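Arabinosyltransferase C (Mycobacterium tuberculosis, PDB 3PTY) is a probable transferase that polymerises arabinose into cell-wall arabinan, its C-terminal extracellular domain, the part described here, serving as a lectin-like carbohydrate-binding module. Local coordinates at residues A[166-180]-A[197-211]. Numbering follows the deposited sequence.
With PO4 (phosphate ion), chain D.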
# COMPACT_ATOMS: atom_id res chain seq x y z
N VAL A 166 -21.16 -3.19 -16.88
CA VAL A 166 -20.65 -3.21 -15.51
C VAL A 166 -21.79 -3.23 -14.51
O VAL A 166 -22.81 -2.56 -14.69
CB VAL A 166 -19.73 -2.00 -15.25
CG1 VAL A 166 -19.47 -1.82 -13.75
CG2 VAL A 166 -18.43 -2.16 -16.03
N VAL A 167 -21.60 -3.99 -13.44
CA VAL A 167 -22.54 -3.98 -12.32
C VAL A 167 -21.75 -3.82 -11.03
O VAL A 167 -20.86 -4.61 -10.73
CB VAL A 167 -23.33 -5.30 -12.26
CG1 VAL A 167 -24.09 -5.40 -10.94
CG2 VAL A 167 -24.27 -5.41 -13.45
N THR A 168 -22.07 -2.78 -10.26
CA THR A 168 -21.48 -2.65 -8.93
C THR A 168 -22.14 -3.63 -7.96
O THR A 168 -23.37 -3.66 -7.84
CB THR A 168 -21.61 -1.21 -8.42
OG1 THR A 168 -20.83 -0.36 -9.27
CG2 THR A 168 -21.11 -1.10 -6.98
N ALA A 169 -21.33 -4.45 -7.29
CA ALA A 169 -21.85 -5.55 -6.47
C ALA A 169 -21.04 -5.70 -5.19
O ALA A 169 -19.89 -5.27 -5.12
CB ALA A 169 -21.81 -6.87 -7.26
N ALA A 170 -21.65 -6.32 -4.18
CA ALA A 170 -20.95 -6.66 -2.94
C ALA A 170 -21.27 -8.08 -2.55
O ALA A 170 -22.20 -8.69 -3.10
CB ALA A 170 -21.33 -5.69 -1.82
N GLY A 171 -20.52 -8.62 -1.59
CA GLY A 171 -20.79 -9.95 -1.08
C GLY A 171 -19.76 -10.99 -1.46
O GLY A 171 -18.70 -10.66 -2.01
N ARG A 172 -20.05 -12.25 -1.16
CA ARG A 172 -19.18 -13.35 -1.55
C ARG A 172 -19.99 -14.34 -2.35
O ARG A 172 -20.98 -14.88 -1.87
CB ARG A 172 -18.59 -14.06 -0.32
CG ARG A 172 -17.79 -13.17 0.60
CD ARG A 172 -17.20 -14.01 1.74
NE ARG A 172 -16.62 -13.18 2.79
CZ ARG A 172 -17.34 -12.50 3.67
NH1 ARG A 172 -18.67 -12.54 3.62
NH2 ARG A 172 -16.74 -11.77 4.61
N PHE A 173 -19.56 -14.58 -3.58
CA PHE A 173 -20.32 -15.46 -4.46
C PHE A 173 -19.42 -15.99 -5.56
O PHE A 173 -18.40 -15.39 -5.87
CB PHE A 173 -21.53 -14.73 -5.04
CG PHE A 173 -21.20 -13.38 -5.63
CD1 PHE A 173 -20.79 -13.26 -6.95
CD2 PHE A 173 -21.29 -12.23 -4.86
CE1 PHE A 173 -20.49 -12.03 -7.49
CE2 PHE A 173 -20.99 -10.99 -5.39
CZ PHE A 173 -20.59 -10.88 -6.70
N ASP A 174 -19.81 -17.13 -6.14
CA ASP A 174 -19.08 -17.70 -7.26
C ASP A 174 -19.55 -17.05 -8.55
O ASP A 174 -20.64 -16.50 -8.61
CB ASP A 174 -19.30 -19.22 -7.32
CG ASP A 174 -18.68 -19.94 -6.14
OD1 ASP A 174 -17.62 -19.49 -5.64
OD2 ASP A 174 -19.24 -20.97 -5.70
N SER A 175 -18.72 -17.12 -9.59
CA SER A 175 -19.01 -16.41 -10.83
C SER A 175 -20.27 -16.95 -11.50
O SER A 175 -20.93 -16.25 -12.26
CB SER A 175 -17.81 -16.45 -11.78
OG SER A 175 -17.65 -17.73 -12.36
N ARG A 176 -20.60 -18.20 -11.22
CA ARG A 176 -21.81 -18.79 -11.80
C ARG A 176 -23.09 -18.26 -11.15
O ARG A 176 -24.19 -18.43 -11.69
CB ARG A 176 -21.76 -20.32 -11.67
CG ARG A 176 -21.48 -20.78 -10.25
CD ARG A 176 -21.74 -22.27 -10.06
NE ARG A 176 -21.89 -22.59 -8.65
CZ ARG A 176 -23.05 -22.54 -7.99
NH1 ARG A 176 -24.16 -22.19 -8.63
NH2 ARG A 176 -23.10 -22.84 -6.70
N GLU A 177 -22.97 -17.61 -9.99
CA GLU A 177 -24.15 -17.19 -9.24
C GLU A 177 -24.76 -15.87 -9.71
O GLU A 177 -25.87 -15.53 -9.32
CB GLU A 177 -23.85 -17.10 -7.74
CG GLU A 177 -23.63 -18.45 -7.07
CD GLU A 177 -23.22 -18.29 -5.62
OE1 GLU A 177 -24.11 -18.14 -4.76
OE2 GLU A 177 -22.00 -18.32 -5.33
N VAL A 178 -24.02 -15.12 -10.53
CA VAL A 178 -24.53 -13.86 -11.07
C VAL A 178 -24.30 -13.84 -12.57
O VAL A 178 -23.17 -13.95 -13.04
CB VAL A 178 -23.85 -12.63 -10.42
CG1 VAL A 178 -24.38 -11.34 -11.04
CG2 VAL A 178 -24.08 -12.63 -8.91
N ARG A 179 -25.38 -13.71 -13.32
CA ARG A 179 -25.27 -13.76 -14.77
C ARG A 179 -26.02 -12.62 -15.42
O ARG A 179 -26.95 -12.07 -14.84
CB ARG A 179 -25.78 -15.11 -15.31
CG ARG A 179 -25.02 -16.31 -14.74
CD ARG A 179 -25.44 -17.61 -15.41
NE ARG A 179 -25.13 -17.58 -16.83
CZ ARG A 179 -24.07 -18.16 -17.39
NH1 ARG A 179 -23.21 -18.86 -16.67
NH2 ARG A 179 -23.89 -18.04 -18.70
N LEU A 180 -25.59 -12.27 -16.62
CA LEU A 180 -26.27 -11.30 -17.44
C LEU A 180 -26.94 -12.06 -18.58
O LEU A 180 -26.26 -12.76 -19.33
CB LEU A 180 -25.26 -10.32 -18.03
CG LEU A 180 -25.78 -9.25 -18.99
CD1 LEU A 180 -26.37 -8.07 -18.22
CD2 LEU A 180 -24.66 -8.78 -19.90
N MET A 197 -24.18 -14.64 -19.94
CA MET A 197 -22.76 -14.71 -19.65
C MET A 197 -22.51 -14.43 -18.18
O MET A 197 -23.39 -13.96 -17.46
CB MET A 197 -21.98 -13.71 -20.51
CG MET A 197 -22.33 -12.24 -20.23
SD MET A 197 -21.51 -11.14 -21.39
CE MET A 197 -19.81 -11.61 -21.13
N GLU A 198 -21.30 -14.75 -17.73
CA GLU A 198 -20.87 -14.44 -16.38
C GLU A 198 -20.09 -13.14 -16.39
O GLU A 198 -19.74 -12.63 -17.46
CB GLU A 198 -20.00 -15.57 -15.85
CG GLU A 198 -20.80 -16.81 -15.53
CD GLU A 198 -19.93 -17.98 -15.14
OE1 GLU A 198 -18.70 -17.80 -15.04
OE2 GLU A 198 -20.48 -19.08 -14.93
N PHE A 199 -19.82 -12.60 -15.20
CA PHE A 199 -19.03 -11.39 -15.05
C PHE A 199 -17.65 -11.76 -14.55
O PHE A 199 -17.49 -12.77 -13.86
CB PHE A 199 -19.65 -10.46 -13.99
CG PHE A 199 -20.91 -9.77 -14.42
CD1 PHE A 199 -22.15 -10.38 -14.23
CD2 PHE A 199 -20.87 -8.51 -14.99
CE1 PHE A 199 -23.32 -9.74 -14.61
CE2 PHE A 199 -22.03 -7.87 -15.38
CZ PHE A 199 -23.26 -8.48 -15.18
N ALA A 200 -16.66 -10.94 -14.87
CA ALA A 200 -15.37 -11.01 -14.19
C ALA A 200 -15.50 -10.25 -12.88
O ALA A 200 -15.87 -9.07 -12.87
CB ALA A 200 -14.28 -10.40 -15.04
N ASP A 201 -15.21 -10.92 -11.78
CA ASP A 201 -15.34 -10.33 -10.45
C ASP A 201 -13.98 -9.76 -10.08
O ASP A 201 -13.06 -10.50 -9.75
CB ASP A 201 -15.79 -11.42 -9.46
CG ASP A 201 -16.04 -10.87 -8.07
OD1 ASP A 201 -15.69 -9.71 -7.80
OD2 ASP A 201 -16.61 -11.61 -7.23
N VAL A 202 -13.84 -8.44 -10.16
CA VAL A 202 -12.54 -7.79 -9.95
C VAL A 202 -12.57 -6.95 -8.68
O VAL A 202 -13.39 -6.05 -8.55
CB VAL A 202 -12.16 -6.89 -11.16
CG1 VAL A 202 -10.80 -6.24 -10.94
CG2 VAL A 202 -12.16 -7.70 -12.45
N GLY A 203 -11.68 -7.25 -7.74
CA GLY A 203 -11.63 -6.52 -6.49
C GLY A 203 -11.82 -7.43 -5.29
O GLY A 203 -12.21 -8.58 -5.44
N ALA A 204 -11.56 -6.90 -4.10
CA ALA A 204 -11.62 -7.71 -2.89
C ALA A 204 -13.05 -7.87 -2.38
O ALA A 204 -13.78 -6.90 -2.25
CB ALA A 204 -10.74 -7.09 -1.80
N ALA A 205 -13.44 -9.12 -2.10
CA ALA A 205 -14.74 -9.41 -1.52
C ALA A 205 -14.61 -9.39 0.00
O ALA A 205 -13.54 -9.67 0.53
CB ALA A 205 -15.23 -10.77 -1.99
N PRO A 206 -15.71 -9.09 0.72
CA PRO A 206 -17.06 -8.86 0.21
C PRO A 206 -17.35 -7.39 -0.09
O PRO A 206 -18.51 -7.03 -0.32
CB PRO A 206 -17.93 -9.33 1.37
CG PRO A 206 -17.11 -9.00 2.60
CD PRO A 206 -15.65 -9.01 2.19
N ALA A 207 -16.32 -6.55 -0.08
CA ALA A 207 -16.50 -5.12 -0.33
C ALA A 207 -17.11 -4.83 -1.71
O ALA A 207 -17.00 -5.65 -2.63
CB ALA A 207 -15.16 -4.39 -0.20
N TRP A 208 -17.74 -3.67 -1.84
CA TRP A 208 -18.24 -3.21 -3.13
C TRP A 208 -17.15 -3.25 -4.20
O TRP A 208 -16.00 -2.91 -3.94
CB TRP A 208 -18.76 -1.78 -3.03
CG TRP A 208 -20.06 -1.66 -2.28
CD1 TRP A 208 -20.23 -1.15 -1.02
CD2 TRP A 208 -21.36 -2.04 -2.75
NE1 TRP A 208 -21.56 -1.20 -0.68
CE2 TRP A 208 -22.28 -1.73 -1.71
CE3 TRP A 208 -21.85 -2.60 -3.93
CZ2 TRP A 208 -23.65 -1.98 -1.83
CZ3 TRP A 208 -23.21 -2.85 -4.05
CH2 TRP A 208 -24.09 -2.53 -3.00
N ARG A 209 -17.51 -3.68 -5.41
CA ARG A 209 -16.57 -3.63 -6.52
C ARG A 209 -17.34 -3.66 -7.82
O ARG A 209 -18.56 -3.81 -7.82
CB ARG A 209 -15.57 -4.79 -6.45
CG ARG A 209 -16.18 -6.17 -6.65
CD ARG A 209 -16.16 -6.95 -5.36
NE ARG A 209 -16.53 -8.35 -5.52
CZ ARG A 209 -17.21 -9.02 -4.60
NH1 ARG A 209 -17.60 -8.41 -3.48
NH2 ARG A 209 -17.52 -10.29 -4.79
N ASN A 210 -16.62 -3.52 -8.93
CA ASN A 210 -17.25 -3.49 -10.24
C ASN A 210 -17.08 -4.80 -10.99
O ASN A 210 -15.97 -5.14 -11.40
CB ASN A 210 -16.69 -2.32 -11.06
CG ASN A 210 -17.14 -0.97 -10.52
OD1 ASN A 210 -18.32 -0.76 -10.29
ND2 ASN A 210 -16.19 -0.07 -10.30
N LEU A 211 -18.18 -5.53 -11.15
CA LEU A 211 -18.18 -6.73 -11.99
C LEU A 211 -18.17 -6.27 -13.45
O LEU A 211 -18.82 -5.28 -13.78
CB LEU A 211 -19.42 -7.58 -11.73
CG LEU A 211 -19.74 -7.95 -10.27
CD1 LEU A 211 -21.08 -8.68 -10.20
CD2 LEU A 211 -18.63 -8.78 -9.65
P PO4 D . -19.63 -9.92 6.00
O1 PO4 D . -18.20 -10.24 6.40
O2 PO4 D . -19.63 -8.72 5.08
O3 PO4 D . -20.44 -9.59 7.24
O4 PO4 D . -20.23 -11.11 5.31
O HOH W 1 -17.70 -13.72 -8.25
O HOH W 2 -20.66 -13.76 -12.67
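With CG wedged between its own backbone N and carbonyl carbon (chi1 66°) and the chain bent at chi2 (-110°), Arg209 turns its guanidinium group to the carbonyl of Gly171. NH1 reaches Gly171 O at 2.9 Å in the carbonyl plane, on a lone pair; NH2 meets the same oxygen from above that plane. Side-on, NE and NH2 grip the two oxygens of Asp201 through their syn lone pairs, and NH1 also donates to Ala207 O, so bonds on several sides fix the rotation of the group. Phe173 sends CE2 obliquely to within 3.6 Å of Arg209 NH2, its ring plane 14° from that of the guanidinium. The two segments lie on four strands of the antiparallel sheet of this beta-sandwich domain: 164-171 pairs with 209-214, and 178-183 with 195-202. Val167-Leu211 and Ala169-Arg209 are hydrogen-bonded pairs, flanking the non-hydrogen-bonded pair Thr168-Asn210. There, Thr168 OG1 donates to Asn210 OD1 at 2.7 Å, nearly along the C=O axis, and Arg246 binds both oxygens. Ala170 CB sits over the six-membered ring of Trp208, 3.8 Å from its centroid, a CH-pi contact. On the face that carries Val167 and Leu180, Phe199 brings CZ to Val167 CG2 (3.7 Å) and to Leu180 CB. Glu198 joins the turn to the strand: OE1 receives Ser175 OG from above the carboxylate plane, while OE2 forms a salt bridge with Arg179 NH1 (3.2 Å); Arg179 NH2 is hydrogen-bonded to Ser196 OG. Pro206 CG lies over one face of the Arg172 guanidinium, toward its rim, 3.4 Å from NH2, and a phosphate, probably from the crystallisation liquor, takes one hydrogen bond from each of NH1 and NH2 at the edge.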